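Local coordinates for protein putative phosphoribosyltransferase (Neisseria gonorrhoeae, PDB 5VOG) that binds the alarmone ppGpp and may act as a phosphoribosyltransferase, at residues D19-I24 against R56-I61; D39-I44 against I50-L55. All coordinates share one frame; numbering follows the deposited sequence.

Interaction 1. Residues D19-I24 against R56-I61. With G4P (guanosine-5',3'-tetraphosphate), chain D.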
loop_
_atom_site.group_PDB
_atom_site.type_symbol
_atom_site.label_atom_id
_atom_site.label_comp_id
_atom_site.label_asym_id
_atom_site.label_seq_id
_atom_site.Cartn_x
_atom_site.Cartn_y
_atom_site.Cartn_z
ATOM N N ASP A 19 15.446 1.022 7.600
ATOM C CA ASP A 19 15.559 -0.218 8.369
ATOM C C ASP A 19 14.615 -1.275 7.813
ATOM O O ASP A 19 14.988 -2.440 7.629
ATOM C CB ASP A 19 15.217 0.008 9.849
ATOM C CG ASP A 19 16.269 0.786 10.615
ATOM O OD1 ASP A 19 17.473 0.742 10.268
ATOM O OD2 ASP A 19 15.865 1.421 11.617
ATOM N N ILE A 20 13.371 -0.877 7.553
ATOM C CA ILE A 20 12.361 -1.827 7.111
ATOM C C ILE A 20 12.636 -2.275 5.683
ATOM O O ILE A 20 12.524 -3.463 5.359
ATOM C CB ILE A 20 10.971 -1.187 7.284
ATOM C CG1 ILE A 20 10.657 -1.139 8.790
ATOM C CG2 ILE A 20 9.893 -1.914 6.460
ATOM C CD1 ILE A 20 9.443 -0.302 9.146
ATOM N N HIS A 21 13.032 -1.336 4.817
ATOM C CA HIS A 21 13.422 -1.676 3.451
ATOM C C HIS A 21 14.504 -2.755 3.428
ATOM O O HIS A 21 14.418 -3.710 2.643
ATOM C CB HIS A 21 13.895 -0.404 2.737
ATOM C CG HIS A 21 14.193 -0.585 1.280
ATOM N ND1 HIS A 21 13.335 -0.162 0.286
ATOM C CD2 HIS A 21 15.265 -1.122 0.649
ATOM C CE1 HIS A 21 13.864 -0.436 -0.894
ATOM N NE2 HIS A 21 15.036 -1.017 -0.702
ATOM N N ARG A 22 15.514 -2.637 4.301
ATOM C CA ARG A 22 16.587 -3.629 4.340
ATOM C C ARG A 22 16.068 -4.998 4.772
ATOM O O ARG A 22 16.511 -6.031 4.253
ATOM C CB ARG A 22 17.703 -3.158 5.275
ATOM C CG ARG A 22 18.365 -1.850 4.862
ATOM C CD ARG A 22 19.346 -1.353 5.917
ATOM N NE ARG A 22 19.730 0.041 5.687
ATOM C CZ ARG A 22 20.737 0.422 4.906
ATOM N NH1 ARG A 22 21.472 -0.485 4.274
ATOM N NH2 ARG A 22 21.012 1.711 4.755
ATOM N N VAL A 23 15.135 -5.031 5.729
ATOM C CA VAL A 23 14.545 -6.304 6.139
ATOM C C VAL A 23 13.742 -6.911 4.994
ATOM O O VAL A 23 13.793 -8.122 4.757
ATOM C CB VAL A 23 13.679 -6.120 7.402
ATOM C CG1 VAL A 23 12.919 -7.409 7.730
ATOM C CG2 VAL A 23 14.535 -5.711 8.586
ATOM N N ILE A 24 12.984 -6.081 4.269
ATOM C CA ILE A 24 12.189 -6.581 3.148
ATOM C C ILE A 24 13.083 -7.206 2.077
ATOM O O ILE A 24 12.747 -8.248 1.502
ATOM C CB ILE A 24 11.314 -5.454 2.570
ATOM C CG1 ILE A 24 10.236 -5.018 3.571
ATOM C CG2 ILE A 24 10.688 -5.893 1.252
ATOM C CD1 ILE A 24 9.138 -6.071 3.802
ATOM N N ARG A 56 7.607 -5.688 -3.737
ATOM C CA ARG A 56 7.493 -5.738 -5.194
ATOM C C ARG A 56 8.789 -5.326 -5.872
ATOM O O ARG A 56 9.073 -5.774 -6.990
ATOM C CB ARG A 56 6.344 -4.852 -5.683
ATOM C CG ARG A 56 5.787 -5.289 -7.023
ATOM C CD ARG A 56 4.705 -4.341 -7.527
ATOM N NE ARG A 56 5.283 -3.200 -8.230
ATOM C CZ ARG A 56 4.577 -2.251 -8.838
ATOM N NH1 ARG A 56 3.252 -2.269 -8.801
ATOM N NH2 ARG A 56 5.202 -1.266 -9.468
ATOM N N CYS A 57 9.584 -4.480 -5.214
ATOM C CA CYS A 57 10.887 -4.104 -5.751
ATOM C C CYS A 57 11.737 -5.332 -6.031
ATOM O O CYS A 57 12.479 -5.379 -7.022
ATOM C CB CYS A 57 11.597 -3.185 -4.760
ATOM S SG CYS A 57 13.192 -2.597 -5.300
ATOM N N PHE A 58 11.624 -6.345 -5.175
ATOM C CA PHE A 58 12.467 -7.524 -5.241
ATOM C C PHE A 58 11.778 -8.737 -5.847
ATOM O O PHE A 58 12.458 -9.578 -6.433
ATOM C CB PHE A 58 12.973 -7.857 -3.836
ATOM C CG PHE A 58 13.699 -6.712 -3.193
ATOM C CD1 PHE A 58 15.014 -6.434 -3.535
ATOM C CD2 PHE A 58 13.062 -5.893 -2.273
ATOM C CE1 PHE A 58 15.679 -5.360 -2.969
ATOM C CE2 PHE A 58 13.720 -4.818 -1.706
ATOM C CZ PHE A 58 15.033 -4.555 -2.049
ATOM N N LEU A 59 10.453 -8.841 -5.749
ATOM C CA LEU A 59 9.749 -10.002 -6.290
ATOM C C LEU A 59 9.099 -9.751 -7.644
ATOM O O LEU A 59 8.885 -10.709 -8.395
ATOM C CB LEU A 59 8.684 -10.492 -5.307
ATOM C CG LEU A 59 9.177 -11.006 -3.952
ATOM C CD1 LEU A 59 7.996 -11.579 -3.186
ATOM C CD2 LEU A 59 10.277 -12.060 -4.108
ATOM N N GLU A 60 8.762 -8.501 -7.959
ATOM C CA GLU A 60 8.241 -8.103 -9.270
ATOM C C GLU A 60 7.024 -8.929 -9.681
ATOM O O GLU A 60 6.970 -9.513 -10.768
ATOM C CB GLU A 60 9.335 -8.166 -10.336
ATOM C CG GLU A 60 10.495 -7.226 -10.044
ATOM C CD GLU A 60 11.306 -6.894 -11.277
ATOM O OE1 GLU A 60 10.940 -5.940 -11.998
ATOM O OE2 GLU A 60 12.308 -7.591 -11.527
ATOM N N ILE A 61 6.032 -8.962 -8.794
ATOM C CA ILE A 61 4.742 -9.594 -9.054
ATOM C C ILE A 61 3.653 -8.626 -8.604
ATOM O O ILE A 61 3.888 -7.810 -7.699
ATOM C CB ILE A 61 4.626 -10.961 -8.351
ATOM C CG1 ILE A 61 4.873 -10.832 -6.842
ATOM C CG2 ILE A 61 5.595 -11.965 -8.965
ATOM C CD1 ILE A 61 4.795 -12.153 -6.091
HETATM P PB G4P D . -1.130 9.349 -14.084
HETATM O O1B G4P D . -2.424 9.125 -14.688
HETATM O O2B G4P D . -0.405 10.634 -14.542
HETATM O O3B G4P D . -1.233 9.327 -12.526
HETATM O O3A G4P D . -0.153 8.120 -14.364
HETATM P PA G4P D . 0.334 7.466 -15.728
HETATM O O1A G4P D . -0.746 6.677 -16.361
HETATM O O2A G4P D . 0.935 8.529 -16.611
HETATM O "O5'" G4P D . 1.546 6.553 -15.185
HETATM C "C5'" G4P D . 1.990 5.365 -15.867
HETATM C "C4'" G4P D . 3.142 4.783 -15.092
HETATM O "O4'" G4P D . 4.302 5.622 -15.227
HETATM C "C3'" G4P D . 2.890 4.642 -13.587
HETATM O "O3'" G4P D . 3.053 3.254 -13.221
HETATM C "C2'" G4P D . 3.953 5.513 -12.911
HETATM O "O2'" G4P D . 4.476 4.956 -11.707
HETATM C "C1'" G4P D . 5.012 5.600 -14.008
HETATM N N9 G4P D . 5.790 6.837 -13.927
HETATM C C8 G4P D . 5.497 8.035 -14.524
HETATM N N7 G4P D . 6.376 8.972 -14.255
HETATM C C5 G4P D . 7.301 8.349 -13.430
HETATM C C6 G4P D . 8.498 8.837 -12.817
HETATM O O6 G4P D . 8.975 9.972 -12.897
HETATM N N1 G4P D . 9.140 7.862 -12.078
HETATM C C2 G4P D . 8.704 6.571 -11.928
HETATM N N2 G4P D . 9.464 5.755 -11.193
HETATM N N3 G4P D . 7.593 6.104 -12.492
HETATM C C4 G4P D . 6.948 7.034 -13.222
HETATM P PC G4P D . 1.894 2.190 -13.374
HETATM O O1C G4P D . 1.816 1.684 -14.772
HETATM O O2C G4P D . 0.655 2.887 -12.881
HETATM O O3C G4P D . 2.275 1.034 -12.345
HETATM P PD G4P D . 2.372 0.947 -10.755
HETATM O O1D G4P D . 1.629 2.130 -10.228
HETATM O O2D G4P D . 1.705 -0.396 -10.380
HETATM O O3D G4P D . 3.846 0.923 -10.443
#

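Interaction 2. Residues D39-I44 against I50-L55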
loop_
_atom_site.group_PDB
_atom_site.type_symbol
_atom_site.label_atom_id
_atom_site.label_comp_id
_atom_site.label_asym_id
_atom_site.label_seq_id
_atom_site.Cartn_x
_atom_site.Cartn_y
_atom_site.Cartn_z
ATOM N N ASP A 39 3.142 -15.860 -7.936
ATOM C CA ASP A 39 2.622 -15.173 -9.107
ATOM C C ASP A 39 2.008 -13.826 -8.775
ATOM O O ASP A 39 1.912 -12.969 -9.662
ATOM C CB ASP A 39 1.585 -16.062 -9.802
ATOM C CG ASP A 39 2.171 -17.388 -10.238
ATOM O OD1 ASP A 39 3.078 -17.373 -11.100
ATOM O OD2 ASP A 39 1.751 -18.443 -9.705
ATOM N N ALA A 40 1.621 -13.615 -7.522
ATOM C CA ALA A 40 1.032 -12.359 -7.086
ATOM C C ALA A 40 1.103 -12.303 -5.569
ATOM O O ALA A 40 1.224 -13.335 -4.900
ATOM C CB ALA A 40 -0.421 -12.229 -7.555
ATOM N N MET A 41 1.044 -11.082 -5.040
ATOM C CA MET A 41 0.890 -10.825 -3.615
ATOM C C MET A 41 -0.557 -10.454 -3.327
ATOM O O MET A 41 -1.250 -9.887 -4.177
ATOM C CB MET A 41 1.803 -9.685 -3.148
ATOM C CG MET A 41 3.262 -10.078 -3.030
ATOM S SD MET A 41 4.301 -8.675 -2.557
ATOM C CE MET A 41 4.780 -8.036 -4.164
ATOM N N ILE A 42 -1.012 -10.784 -2.122
ATOM C CA ILE A 42 -2.267 -10.261 -1.588
ATOM C C ILE A 42 -1.900 -9.517 -0.311
ATOM O O ILE A 42 -1.626 -10.139 0.728
ATOM C CB ILE A 42 -3.304 -11.360 -1.327
ATOM C CG1 ILE A 42 -3.606 -12.121 -2.624
ATOM C CG2 ILE A 42 -4.576 -10.760 -0.723
ATOM C CD1 ILE A 42 -4.473 -13.348 -2.427
ATOM N N ALA A 43 -1.856 -8.186 -0.390
ATOM C CA ALA A 43 -1.528 -7.364 0.768
ATOM C C ALA A 43 -2.760 -7.186 1.639
ATOM O O ALA A 43 -3.849 -6.917 1.137
ATOM C CB ALA A 43 -1.016 -5.994 0.322
ATOM N N ILE A 44 -2.585 -7.316 2.951
ATOM C CA ILE A 44 -3.662 -7.043 3.896
ATOM C C ILE A 44 -3.498 -5.601 4.371
ATOM O O ILE A 44 -2.613 -5.306 5.173
ATOM C CB ILE A 44 -3.650 -8.018 5.079
ATOM C CG1 ILE A 44 -3.681 -9.472 4.598
ATOM C CG2 ILE A 44 -4.828 -7.728 6.005
ATOM C CD1 ILE A 44 -3.390 -10.484 5.723
ATOM N N ILE A 50 2.595 -1.072 2.710
ATOM C CA ILE A 50 3.963 -0.599 2.498
ATOM C C ILE A 50 4.916 -1.792 2.405
ATOM O O ILE A 50 5.707 -1.853 1.457
ATOM C CB ILE A 50 4.376 0.426 3.570
ATOM C CG1 ILE A 50 3.476 1.668 3.448
ATOM C CG2 ILE A 50 5.839 0.803 3.390
ATOM C CD1 ILE A 50 3.789 2.782 4.417
ATOM N N PRO A 51 4.868 -2.778 3.312
ATOM C CA PRO A 51 5.685 -3.992 3.097
ATOM C C PRO A 51 5.488 -4.645 1.734
ATOM O O PRO A 51 6.478 -5.075 1.120
ATOM C CB PRO A 51 5.232 -4.909 4.240
ATOM C CG PRO A 51 4.879 -3.967 5.332
ATOM C CD PRO A 51 4.166 -2.829 4.609
ATOM N N ALA A 52 4.245 -4.712 1.232
ATOM C CA ALA A 52 4.014 -5.356 -0.063
ATOM C C ALA A 52 4.649 -4.568 -1.203
ATOM O O ALA A 52 5.255 -5.159 -2.106
ATOM C CB ALA A 52 2.516 -5.548 -0.314
ATOM N N ARG A 53 4.513 -3.236 -1.204
ATOM C CA ARG A 53 5.107 -2.482 -2.305
ATOM C C ARG A 53 6.631 -2.486 -2.219
ATOM O O ARG A 53 7.305 -2.536 -3.258
ATOM C CB ARG A 53 4.557 -1.054 -2.346
ATOM C CG ARG A 53 5.137 -0.212 -3.496
ATOM C CD ARG A 53 4.878 -0.852 -4.860
ATOM N NE ARG A 53 5.493 -0.136 -5.983
ATOM C CZ ARG A 53 6.767 -0.250 -6.344
ATOM N NH1 ARG A 53 7.601 -1.043 -5.667
ATOM N NH2 ARG A 53 7.214 0.432 -7.394
ATOM N N MET A 54 7.194 -2.486 -1.002
ATOM C CA MET A 54 8.635 -2.692 -0.879
ATOM C C MET A 54 9.034 -4.060 -1.420
ATOM O O MET A 54 10.038 -4.193 -2.132
ATOM C CB MET A 54 9.075 -2.552 0.582
ATOM C CG MET A 54 9.015 -1.128 1.135
ATOM S SD MET A 54 9.462 -1.206 2.886
ATOM C CE MET A 54 9.666 0.534 3.272
ATOM N N LEU A 55 8.249 -5.091 -1.097
ATOM C CA LEU A 55 8.556 -6.425 -1.591
ATOM C C LEU A 55 8.475 -6.499 -3.113
ATOM O O LEU A 55 9.200 -7.282 -3.732
ATOM C CB LEU A 55 7.610 -7.425 -0.936
ATOM C CG LEU A 55 7.970 -8.900 -0.986
ATOM C CD1 LEU A 55 9.389 -9.174 -0.472
ATOM C CD2 LEU A 55 6.934 -9.682 -0.187
#

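Interaction 1. Residues D19-I24 against R56-I61
Phe58 reaches from helix 49-59 to His21 and Ile24 on helix 17-33. Its CB already heads for the other helix, and CG lies anti to the carbonyl carbon (chi1 -56°), which carries the ring toward helix 17-33 and its tip to His21. Along one flank of the ring, CD2 meets Ile24 CG2 at 4.2 Å. The next atom, CE2, comes to 4.1 Å from His21 NE2, and the tip, CZ, approaches closest, 3.8 Å from His21 NE2. The two rings form an offset edge-to-face pair, with the edge of Phe58 toward the imidazole face and the planes at 67°. One phenyl face carries Cys57 SG, 4.2 Å above the plane and over its centre.

One residue before Cys57, Arg56 leaves the helix in another direction and grips ppGpp with two nearly straight hydrogen bonds, NH1 to O2D and NH2 to O3D. This nucleotide is also bound by Tyr70 and Ser110 of the second subunit.

His21 ND1 is hydrogen-bonded to Tyr17 OH of the second subunit and NE2 to Ala168 O of that subunit, so the imidazole is held across the dimer interface. No hydrogen bond crosses between the helices, implying cohesion by dispersion and weak ring electrostatics.

Interaction 2. Residues D39-I44 against I50-L55
Met41, Ala43, Ala52 and Leu55 join the first strand and the helix of a beta-alpha-beta unit in the type I phosphoribosyltransferase fold: strand 40-45, helix 49-59, strand 63-75. The axes of the segments 40-44 and 50-55 run at 154°, close to antiparallel, with a closest approach of 8.3 Å, as expected when the helix returns over the sheet.

Met41 and Ala43 both send CB toward the helix, whereas Ile42 between them turns away. On the helix, Ala52 and Leu55, three residues apart and hence on one face, look back at the strand. Ala52 aims its methyl almost directly at that of Ala43, whose own bond leans in at an angle; the CB atoms are 3.6 Å apart. With only methyl groups between them, the backbones can draw near, and the CA atoms of Ala43 and Ala52 are 6.0 Å apart.

Toward the start of the strand the longer side chains fill in. The Met41 chain extends to its sulfur and then bends (chi3 -91°), turning CE over the helix backbone. Its SD passes Ala52 CB at 4.2 Å and rests beside Leu55, 3.9 Å from that residue's CB. Leu55 crosses the thioether at a slant. It was modelled in two conformers, so the approach of its CD2 to the sulfur is less certain.

Ile63 of the following strand also packs against Met41 and Ala43, and Val104 against Met41. Arg53, pointing away from the strand, instead makes a salt bridge to Asp167 of the second subunit. No hydrogen bond spans strand and helix; beyond the bend of the methionine, the methyl CE simply lies against the backbone Ala52 O, 3.6 Å away.

In the fold
From the N terminus the chain runs through helix 17-33, enters the sheet at strand 40-45, and turns into helix 49-59. Interaction 2 closes the short loop, bringing that helix back over the strand just left. Interaction 1 closes a wider one, joining the end of the same helix to helix 17-33, so interaction 2 is nested within it. Helix 49-59 thus serves both, lying between the sheet and helix 17-33. The contacts also touch: Ile24 CG2 packs 3.5 Å from Leu55 N, and Ile61 O lies 3.7 Å from Met41 CE. Residues of both interactions reach the second subunit, so this layered unit also borders that subunit.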